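Local coordinates for Cbs-cp12 (PDB 5NMU), which is a hexameric fusion of paired CBS domains with a CP12 domain and probably takes part in the redox regulation of photosynthesis, at residues E46-G51 and M78-V83; L89-V94 and K132-F137; D148-C153 and A165-V170. All coordinates share one frame; numbering follows the deposited sequence.

Contact 1: residues E46-G51 and M78-V83; sequences EQDPYG and MAKPCV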
loop_
_atom_site.group_PDB
_atom_site.type_symbol
_atom_site.label_atom_id
_atom_site.label_comp_id
_atom_site.label_asym_id
_atom_site.label_seq_id
_atom_site.Cartn_x
_atom_site.Cartn_y
_atom_site.Cartn_z
ATOM N N GLU A 46 0.683 -33.750 6.894
ATOM C CA GLU A 46 2.107 -33.471 6.629
ATOM C C GLU A 46 2.397 -32.476 5.507
ATOM O O GLU A 46 3.329 -31.696 5.629
ATOM C CB GLU A 46 2.875 -34.772 6.339
ATOM C CG GLU A 46 2.927 -35.650 7.574
ATOM C CD GLU A 46 3.887 -36.846 7.464
ATOM O OE1 GLU A 46 4.784 -36.880 6.590
ATOM O OE2 GLU A 46 3.733 -37.759 8.318
ATOM N N GLN A 47 1.604 -32.510 4.435
ATOM C CA GLN A 47 1.733 -31.563 3.309
ATOM C C GLN A 47 0.990 -30.213 3.478
ATOM O O GLN A 47 1.071 -29.369 2.587
ATOM C CB GLN A 47 1.291 -32.201 1.982
ATOM C CG GLN A 47 2.288 -33.164 1.383
ATOM C CD GLN A 47 2.276 -34.502 2.062
ATOM O OE1 GLN A 47 1.209 -35.051 2.328
ATOM N NE2 GLN A 47 3.463 -35.048 2.354
ATOM N N ASP A 48 0.297 -30.019 4.595
ATOM C CA ASP A 48 -0.536 -28.831 4.822
ATOM C C ASP A 48 0.334 -27.711 5.403
ATOM O O ASP A 48 1.043 -27.920 6.398
ATOM C CB ASP A 48 -1.639 -29.202 5.808
ATOM C CG ASP A 48 -2.791 -28.236 5.816
ATOM O OD1 ASP A 48 -3.099 -27.724 4.753
ATOM O OD2 ASP A 48 -3.417 -28.013 6.893
ATOM N N PRO A 49 0.286 -26.511 4.808
ATOM C CA PRO A 49 1.182 -25.461 5.335
ATOM C C PRO A 49 0.827 -24.998 6.744
ATOM O O PRO A 49 -0.261 -25.231 7.195
ATOM C CB PRO A 49 1.002 -24.330 4.351
ATOM C CG PRO A 49 -0.404 -24.535 3.825
ATOM C CD PRO A 49 -0.506 -26.012 3.676
ATOM N N TYR A 50 1.796 -24.390 7.419
ATOM C CA TYR A 50 1.555 -23.664 8.643
ATOM C C TYR A 50 0.775 -22.389 8.370
ATOM O O TYR A 50 0.793 -21.861 7.285
ATOM C CB TYR A 50 2.869 -23.334 9.392
ATOM C CG TYR A 50 3.447 -24.548 10.082
ATOM C CD1 TYR A 50 4.298 -25.414 9.399
ATOM C CD2 TYR A 50 3.103 -24.847 11.381
ATOM C CE1 TYR A 50 4.827 -26.533 10.018
ATOM C CE2 TYR A 50 3.587 -25.988 12.006
ATOM C CZ TYR A 50 4.461 -26.820 11.321
ATOM O OH TYR A 50 4.954 -27.914 11.946
ATOM N N GLY A 51 0.073 -21.930 9.386
ATOM C CA GLY A 51 -0.627 -20.655 9.308
ATOM C C GLY A 51 -0.348 -19.914 10.581
ATOM O O GLY A 51 0.266 -20.475 11.491
ATOM N N MET A 78 -6.946 -15.861 9.707
ATOM C CA MET A 78 -5.563 -16.281 9.675
ATOM C C MET A 78 -4.897 -16.001 8.351
ATOM O O MET A 78 -5.572 -15.786 7.340
ATOM C CB MET A 78 -5.462 -17.774 9.951
ATOM C CG MET A 78 -5.872 -18.685 8.807
ATOM S SD MET A 78 -6.033 -20.370 9.394
ATOM C CE MET A 78 -6.672 -21.177 7.909
ATOM N N ALA A 79 -3.571 -16.112 8.376
ATOM C CA ALA A 79 -2.750 -16.134 7.189
ATOM C C ALA A 79 -2.256 -17.543 6.966
ATOM O O ALA A 79 -1.541 -18.067 7.762
ATOM C CB ALA A 79 -1.574 -15.179 7.348
ATOM N N LYS A 80 -2.667 -18.183 5.892
ATOM C CA LYS A 80 -2.296 -19.564 5.678
ATOM C C LYS A 80 -2.289 -19.737 4.198
ATOM O O LYS A 80 -3.300 -19.440 3.596
ATOM C CB LYS A 80 -3.278 -20.541 6.288
ATOM C CG LYS A 80 -2.868 -22.002 6.101
ATOM C CD LYS A 80 -3.816 -22.985 6.795
ATOM C CE LYS A 80 -3.520 -24.434 6.425
ATOM N NZ LYS A 80 -3.987 -25.331 7.516
ATOM N N PRO A 81 -1.184 -20.188 3.604
ATOM C CA PRO A 81 0.136 -20.274 4.261
ATOM C C PRO A 81 0.676 -18.930 4.730
ATOM O O PRO A 81 0.266 -17.893 4.248
ATOM C CB PRO A 81 1.079 -20.764 3.136
ATOM C CG PRO A 81 0.302 -20.626 1.858
ATOM C CD PRO A 81 -1.066 -20.089 2.138
ATOM N N CYS A 82 1.624 -18.968 5.636
ATOM C CA CYS A 82 2.234 -17.758 6.157
ATOM C C CYS A 82 3.717 -17.751 5.846
ATOM O O CYS A 82 4.256 -18.758 5.434
ATOM C CB CYS A 82 1.940 -17.656 7.639
ATOM S SG CYS A 82 2.731 -18.934 8.569
ATOM N N VAL A 83 4.351 -16.598 5.974
ATOM C CA VAL A 83 5.800 -16.456 5.876
ATOM C C VAL A 83 6.356 -17.169 7.056
ATOM O O VAL A 83 5.875 -16.969 8.183
ATOM C CB VAL A 83 6.227 -14.975 5.957
ATOM C CG1 VAL A 83 7.720 -14.804 6.091
ATOM C CG2 VAL A 83 5.720 -14.203 4.748
HETATM O O HOH W 1 -1.856 -24.779 9.247
#
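The ammonium of Lys-80 stands above the carboxylate plane of Asp-48, 41° out of it, in a salt bridge of 2.8 Å from OD2 to NZ, and the same oxygen accepts the backbone N-H of Arg-44. The Tyr-50 ring packs against Pro-43 and Ile-40, and its hydroxyl is hydrogen-bonded to the carbonyl of Lys-112, so the backbone of Tyr-50 does most of its work here. The saturated rings of Pro-49 and Pro-81 lie side by side and point the same way, with their CB atoms 3.8 Å apart.

Lys-80 spans the interface as an outstretched rod. CG is anti to the backbone N (chi1 -178°) and the chain stays extended to its tip, which brings it across Pro-49 and Asp-48 at about right angles. A water then accepts from Lys-80 NZ and donates to Pro-49 O, at 2.6 Å from that oxygen, so NZ has two partners among these groups. Arg-44 places a like charge nearby, and the salt bridge with Asp-48 would be expected to offset it.

Tyr-50 O takes a weak bond from Cys-82 N at 3.4 Å and a CA-H contact from Pro-81 CA at 3.5 Å. The peptide before Pro-81 is cis, which bends the chain here. Gly-51 sits close to this bend: a beta carbon on it would come within 3.0 Å of Lys-80 CB. Beyond the chain, Tyr-93 of a second subunit packs on Asp-48 and Pro-49. Loops from the first and the second CBS domain thus meet side by side, a joint in keeping with the tandem CBS pair, the Bateman module.

Contact 2: residues L89-V94 and K132-F137; sequences LGVEYV and KPKRLF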
loop_
_atom_site.group_PDB
_atom_site.type_symbol
_atom_site.label_atom_id
_atom_site.label_comp_id
_atom_site.label_asym_id
_atom_site.label_seq_id
_atom_site.Cartn_x
_atom_site.Cartn_y
_atom_site.Cartn_z
ATOM N N LEU A 89 18.479 -18.780 10.227
ATOM C CA LEU A 89 18.495 -17.477 9.569
ATOM C C LEU A 89 19.042 -16.434 10.522
ATOM O O LEU A 89 18.554 -16.276 11.642
ATOM C CB LEU A 89 17.098 -17.078 9.068
ATOM C CG LEU A 89 17.005 -15.838 8.162
ATOM C CD1 LEU A 89 17.783 -16.092 6.859
ATOM C CD2 LEU A 89 15.564 -15.519 7.808
ATOM N N GLY A 90 20.081 -15.759 10.071
ATOM C CA GLY A 90 20.690 -14.702 10.835
ATOM C C GLY A 90 19.658 -13.605 11.156
ATOM O O GLY A 90 18.768 -13.270 10.368
ATOM N N VAL A 91 19.789 -13.059 12.349
ATOM C CA VAL A 91 18.847 -12.088 12.850
ATOM C C VAL A 91 18.737 -10.798 12.006
ATOM O O VAL A 91 17.710 -10.159 12.023
ATOM C CB VAL A 91 19.147 -11.756 14.324
ATOM C CG1 VAL A 91 18.966 -12.996 15.224
ATOM C CG2 VAL A 91 20.532 -11.151 14.492
ATOM N N GLU A 92 19.797 -10.362 11.332
ATOM C CA GLU A 92 19.674 -9.205 10.418
ATOM C C GLU A 92 18.725 -9.581 9.237
ATOM O O GLU A 92 17.942 -8.751 8.716
ATOM C CB GLU A 92 21.075 -8.744 9.916
ATOM C CG GLU A 92 21.775 -9.664 8.890
ATOM C CD GLU A 92 22.599 -10.785 9.496
ATOM O OE1 GLU A 92 22.209 -11.338 10.555
ATOM O OE2 GLU A 92 23.672 -11.106 8.910
ATOM N N TYR A 93 18.779 -10.848 8.822
ATOM C CA TYR A 93 17.878 -11.271 7.738
ATOM C C TYR A 93 16.446 -11.435 8.177
ATOM O O TYR A 93 15.572 -11.221 7.395
ATOM C CB TYR A 93 18.355 -12.511 7.026
ATOM C CG TYR A 93 19.615 -12.265 6.200
ATOM C CD1 TYR A 93 19.606 -11.342 5.194
ATOM C CD2 TYR A 93 20.784 -12.970 6.410
ATOM C CE1 TYR A 93 20.721 -11.084 4.416
ATOM C CE2 TYR A 93 21.927 -12.723 5.609
ATOM C CZ TYR A 93 21.855 -11.761 4.610
ATOM O OH TYR A 93 22.884 -11.400 3.787
ATOM N N VAL A 94 16.207 -11.874 9.414
ATOM C CA VAL A 94 14.843 -12.017 9.868
ATOM C C VAL A 94 14.207 -10.595 9.884
ATOM O O VAL A 94 13.014 -10.437 9.546
ATOM C CB VAL A 94 14.734 -12.580 11.300
ATOM C CG1 VAL A 94 13.268 -12.606 11.777
ATOM C CG2 VAL A 94 15.328 -13.972 11.400
ATOM N N LYS A 132 26.479 -5.326 17.254
ATOM C CA LYS A 132 27.001 -5.857 15.981
ATOM C C LYS A 132 26.084 -5.564 14.783
ATOM O O LYS A 132 25.393 -6.478 14.272
ATOM C CB LYS A 132 27.216 -7.364 16.110
ATOM C CG LYS A 132 28.258 -7.777 17.137
ATOM C CD LYS A 132 28.260 -9.302 17.256
ATOM C CE LYS A 132 29.463 -9.842 18.022
ATOM N NZ LYS A 132 30.633 -10.139 17.144
ATOM N N PRO A 133 26.045 -4.303 14.334
ATOM C CA PRO A 133 25.194 -4.020 13.172
ATOM C C PRO A 133 25.806 -4.667 11.911
ATOM O O PRO A 133 26.982 -4.498 11.659
ATOM C CB PRO A 133 25.199 -2.499 13.073
ATOM C CG PRO A 133 26.438 -2.076 13.781
ATOM C CD PRO A 133 26.722 -3.105 14.832
ATOM N N LYS A 134 25.002 -5.415 11.151
ATOM C CA LYS A 134 25.519 -6.123 9.960
ATOM C C LYS A 134 25.008 -5.410 8.720
ATOM O O LYS A 134 23.812 -5.378 8.486
ATOM C CB LYS A 134 25.141 -7.615 10.019
ATOM C CG LYS A 134 25.684 -8.280 11.294
ATOM C CD LYS A 134 25.997 -9.763 11.163
ATOM C CE LYS A 134 25.678 -10.484 12.480
ATOM N NZ LYS A 134 24.203 -10.707 12.756
ATOM N N ARG A 135 25.919 -4.750 8.018
ATOM C CA ARG A 135 25.634 -4.106 6.734
ATOM C C ARG A 135 25.177 -5.188 5.738
ATOM O O ARG A 135 25.926 -6.153 5.454
ATOM C CB ARG A 135 26.892 -3.409 6.256
ATOM C CG ARG A 135 26.814 -2.808 4.867
ATOM C CD ARG A 135 28.106 -2.063 4.537
ATOM N NE ARG A 135 27.925 -1.250 3.340
ATOM C CZ ARG A 135 28.704 -0.246 2.948
ATOM N NH1 ARG A 135 29.789 0.131 3.638
ATOM N NH2 ARG A 135 28.370 0.405 1.834
ATOM N N LEU A 136 23.935 -5.075 5.279
ATOM C CA LEU A 136 23.320 -6.130 4.481
ATOM C C LEU A 136 24.060 -6.297 3.134
ATOM O O LEU A 136 24.530 -5.327 2.504
ATOM C CB LEU A 136 21.798 -5.902 4.262
ATOM C CG LEU A 136 20.769 -6.514 5.241
ATOM C CD1 LEU A 136 20.533 -7.997 4.986
ATOM C CD2 LEU A 136 21.124 -6.304 6.713
ATOM N N PHE A 137 24.226 -7.562 2.776
ATOM C CA PHE A 137 24.861 -7.971 1.535
ATOM C C PHE A 137 26.274 -7.440 1.368
ATOM O O PHE A 137 26.698 -7.182 0.248
ATOM C CB PHE A 137 24.001 -7.533 0.342
ATOM C CG PHE A 137 22.528 -7.776 0.520
ATOM C CD1 PHE A 137 22.057 -8.963 1.067
ATOM C CD2 PHE A 137 21.612 -6.840 0.081
ATOM C CE1 PHE A 137 20.720 -9.195 1.204
ATOM C CE2 PHE A 137 20.258 -7.069 0.214
ATOM C CZ PHE A 137 19.811 -8.249 0.757
#
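Here the second CBS domain meets the linker that leads into the CP12 helices. Gly-90 occupies the N-cap position of helix 91-101, and Phe-137 holds the equivalent place before helix 138-156.

The charged interaction is a salt bridge, with Lys-134 NZ 3.0 Å from Glu-92 OE1. The ammonium stands well above the carboxylate plane, 59° out of it. Both chains fold to reach this position: Glu-92 puts CG in the crowded place between N and carbonyl carbon and bends at chi2, while Lys-134 bends at chi3 and chi4. Its CD therefore also rests against the other oxygen, 3.5 Å from Glu-92 OE2. Glu-92 lies in the first turn of its helix, where the positive end of the helix dipole would probably favour the charged carboxylate.

The apolar interactions continue along the linker. Leu-136 reaches Glu-92 through CD2, which lies 4.0 Å from Glu-92 CB, and slides past Tyr-93 in the opposite direction; it also packs on Ala-64 of a third subunit. An alanine in place of Glu-92 would remove the carboxylate and CG, and would probably loosen the linker by losing both the partner of Lys-134 and part of the Leu-136 packing.

The rings of Tyr-93 and Phe-137 meet in an apolar contact: Phe-137 CE1 comes to the Tyr-93 ring edge, 3.7 Å from Tyr-93 CE1.

Contact 3: residues D148-C153 and A165-V170; sequences DARAIC and AAWDVV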
loop_
_atom_site.group_PDB
_atom_site.type_symbol
_atom_site.label_atom_id
_atom_site.label_comp_id
_atom_site.label_asym_id
_atom_site.label_seq_id
_atom_site.Cartn_x
_atom_site.Cartn_y
_atom_site.Cartn_z
ATOM N N ASP A 148 35.324 -4.325 -9.803
ATOM C CA ASP A 148 35.561 -2.939 -10.274
ATOM C C ASP A 148 37.018 -2.597 -10.212
ATOM O O ASP A 148 37.525 -1.946 -11.117
ATOM C CB ASP A 148 34.845 -1.882 -9.449
ATOM C CG ASP A 148 33.316 -1.909 -9.617
ATOM O OD1 ASP A 148 32.799 -2.398 -10.626
ATOM O OD2 ASP A 148 32.597 -1.475 -8.686
ATOM N N ALA A 149 37.684 -2.991 -9.122
ATOM C CA ALA A 149 39.072 -2.609 -8.931
ATOM C C ALA A 149 39.939 -3.282 -9.985
ATOM O O ALA A 149 40.821 -2.650 -10.587
ATOM C CB ALA A 149 39.560 -2.997 -7.543
ATOM N N ARG A 150 39.692 -4.574 -10.198
ATOM C CA ARG A 150 40.431 -5.308 -11.221
ATOM C C ARG A 150 40.269 -4.720 -12.596
ATOM O O ARG A 150 41.266 -4.595 -13.356
ATOM C CB ARG A 150 40.043 -6.780 -11.201
ATOM C CG ARG A 150 40.926 -7.512 -10.210
ATOM C CD ARG A 150 40.202 -8.423 -9.280
ATOM N NE ARG A 150 40.085 -9.783 -9.761
ATOM C CZ ARG A 150 39.355 -10.722 -9.141
ATOM N NH1 ARG A 150 38.671 -10.450 -7.997
ATOM N NH2 ARG A 150 39.306 -11.949 -9.683
ATOM N N ALA A 151 39.024 -4.367 -12.940
ATOM C CA ALA A 151 38.755 -3.837 -14.289
ATOM C C ALA A 151 39.498 -2.502 -14.471
ATOM O O ALA A 151 40.242 -2.321 -15.445
ATOM C CB ALA A 151 37.270 -3.682 -14.538
ATOM N N ILE A 152 39.330 -1.613 -13.485
ATOM C CA ILE A 152 39.950 -0.285 -13.492
ATOM C C ILE A 152 41.480 -0.389 -13.566
ATOM O O ILE A 152 42.113 0.298 -14.385
ATOM C CB ILE A 152 39.500 0.559 -12.281
ATOM C CG1 ILE A 152 38.071 1.065 -12.493
ATOM C CG2 ILE A 152 40.386 1.770 -12.077
ATOM C CD1 ILE A 152 37.285 1.386 -11.227
ATOM N N CYS A 153 42.044 -1.261 -12.746
ATOM C CA CYS A 153 43.508 -1.434 -12.684
ATOM C C CYS A 153 44.105 -1.982 -13.990
ATOM O O CYS A 153 45.184 -1.548 -14.431
ATOM C CB CYS A 153 43.868 -2.329 -11.501
ATOM S SG CYS A 153 43.562 -1.549 -9.876
ATOM N N ALA A 165 42.569 4.035 -5.617
ATOM C CA ALA A 165 41.260 4.456 -5.063
ATOM C C ALA A 165 40.251 3.315 -5.137
ATOM O O ALA A 165 39.577 3.088 -4.168
ATOM C CB ALA A 165 40.720 5.704 -5.758
ATOM N N ALA A 166 40.221 2.545 -6.230
ATOM C CA ALA A 166 39.298 1.425 -6.289
ATOM C C ALA A 166 39.607 0.290 -5.319
ATOM O O ALA A 166 38.690 -0.270 -4.722
ATOM C CB ALA A 166 39.119 0.920 -7.700
ATOM N N TRP A 167 40.884 -0.065 -5.132
ATOM C CA TRP A 167 41.196 -0.996 -4.050
ATOM C C TRP A 167 40.938 -0.435 -2.656
ATOM O O TRP A 167 40.667 -1.211 -1.718
ATOM C CB TRP A 167 42.606 -1.539 -4.164
ATOM C CG TRP A 167 42.712 -2.487 -5.260
ATOM C CD1 TRP A 167 43.273 -2.277 -6.467
ATOM C CD2 TRP A 167 42.197 -3.802 -5.267
ATOM N NE1 TRP A 167 43.190 -3.412 -7.228
ATOM C CE2 TRP A 167 42.513 -4.365 -6.510
ATOM C CE3 TRP A 167 41.516 -4.588 -4.315
ATOM C CZ2 TRP A 167 42.185 -5.670 -6.836
ATOM C CZ3 TRP A 167 41.174 -5.905 -4.652
ATOM C CH2 TRP A 167 41.510 -6.424 -5.889
ATOM N N ASP A 168 41.032 0.881 -2.484
ATOM C CA ASP A 168 40.654 1.467 -1.186
ATOM C C ASP A 168 39.150 1.292 -0.848
ATOM O O ASP A 168 38.793 1.091 0.307
ATOM C CB ASP A 168 41.083 2.929 -1.050
ATOM C CG ASP A 168 42.615 3.099 -0.730
ATOM O OD1 ASP A 168 43.336 2.230 -0.119
ATOM O OD2 ASP A 168 43.089 4.179 -1.108
ATOM N N VAL A 169 38.285 1.320 -1.851
ATOM C CA VAL A 169 36.847 0.941 -1.650
ATOM C C VAL A 169 36.792 -0.493 -1.108
ATOM O O VAL A 169 36.137 -0.738 -0.103
ATOM C CB VAL A 169 36.014 1.068 -2.945
ATOM C CG1 VAL A 169 34.538 0.662 -2.710
ATOM C CG2 VAL A 169 36.098 2.493 -3.496
ATOM N N VAL A 170 37.555 -1.430 -1.704
ATOM C CA VAL A 170 37.545 -2.828 -1.202
ATOM C C VAL A 170 38.031 -2.936 0.255
ATOM O O VAL A 170 37.408 -3.610 1.112
ATOM C CB VAL A 170 38.386 -3.783 -2.082
ATOM C CG1 VAL A 170 38.483 -5.173 -1.465
ATOM C CG2 VAL A 170 37.801 -3.818 -3.490
#
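Ala-149 O accepts the shortest of the backbone bonds within the two segments, a single grip from Cys-153 N at 2.8 Å, the i to i+4 bond of helix 138-156; just before it, Asp-148 OD1 is held in a salt bridge by Arg-73 of a second subunit. No hydrogen bond crosses between 148-153 and 165-170, which meet by side-chain packing, and a disulfide adds a covalent tie. They belong to an antiparallel helical hairpin within the CP12 domain; in these short segments the axes run at 170° to each other and approach to 8.6 Å.

Such closeness rests on small residues. Ala-149 and Ala-166 face each other, with their CB atoms 3.9 Å apart, and little side chain is interposed between the backbones. Beside this pair Trp-167 lays its indole across the gap. Its CG is anti to the carbonyl carbon, and with chi2 at 104° one ring face meets the Ala-149 methyl. That CB sits 3.5 Å from the centroid of the five-membered ring and only 15° off its normal, a well-centred CH-pi contact.

The edge of the same ring meets sulfur. Cys-153 SG comes 3.3 Å from Trp-167 NE1, near the indole plane, in a sulfur-aromatic contact. The sulfur is tied to Cys-163 in the disulfide, so the indole edge abuts the bond that clamps the hairpin. Redox control through CP12 is consistent with such a cystine, since its reduction would remove a covalent clamp between the helices. Arg-150 and Trp-167 cross obliquely, with CG of the arginine 4.0 Å from Trp-167 CZ2.

On the far side of the alanine pair from the indole, Ile-152 extends its chain until CD1 lies 4.0 Å from Ala-166 CB.

Taken in chain order, the three contacts follow one another in series, each closing before the next opens. Contact 1 joins the two CBS domains, contact 2 fastens helix 91-101, within the second CBS domain, to the linker, and contact 3 pairs helices 138-156 and 161-178 of the CP12 domain. Contact centres lie about 26 Å apart at each step and about 47 Å from first to last, with contacts 1 and 3 on opposite sides of the chain's centre. None touches another within the chain. Between subunits, however, Phe-137 of contact 2 packs on Met-78 of a second subunit, so both contacts border the same neighbouring subunit, while the hairpin projects from the CBS pair.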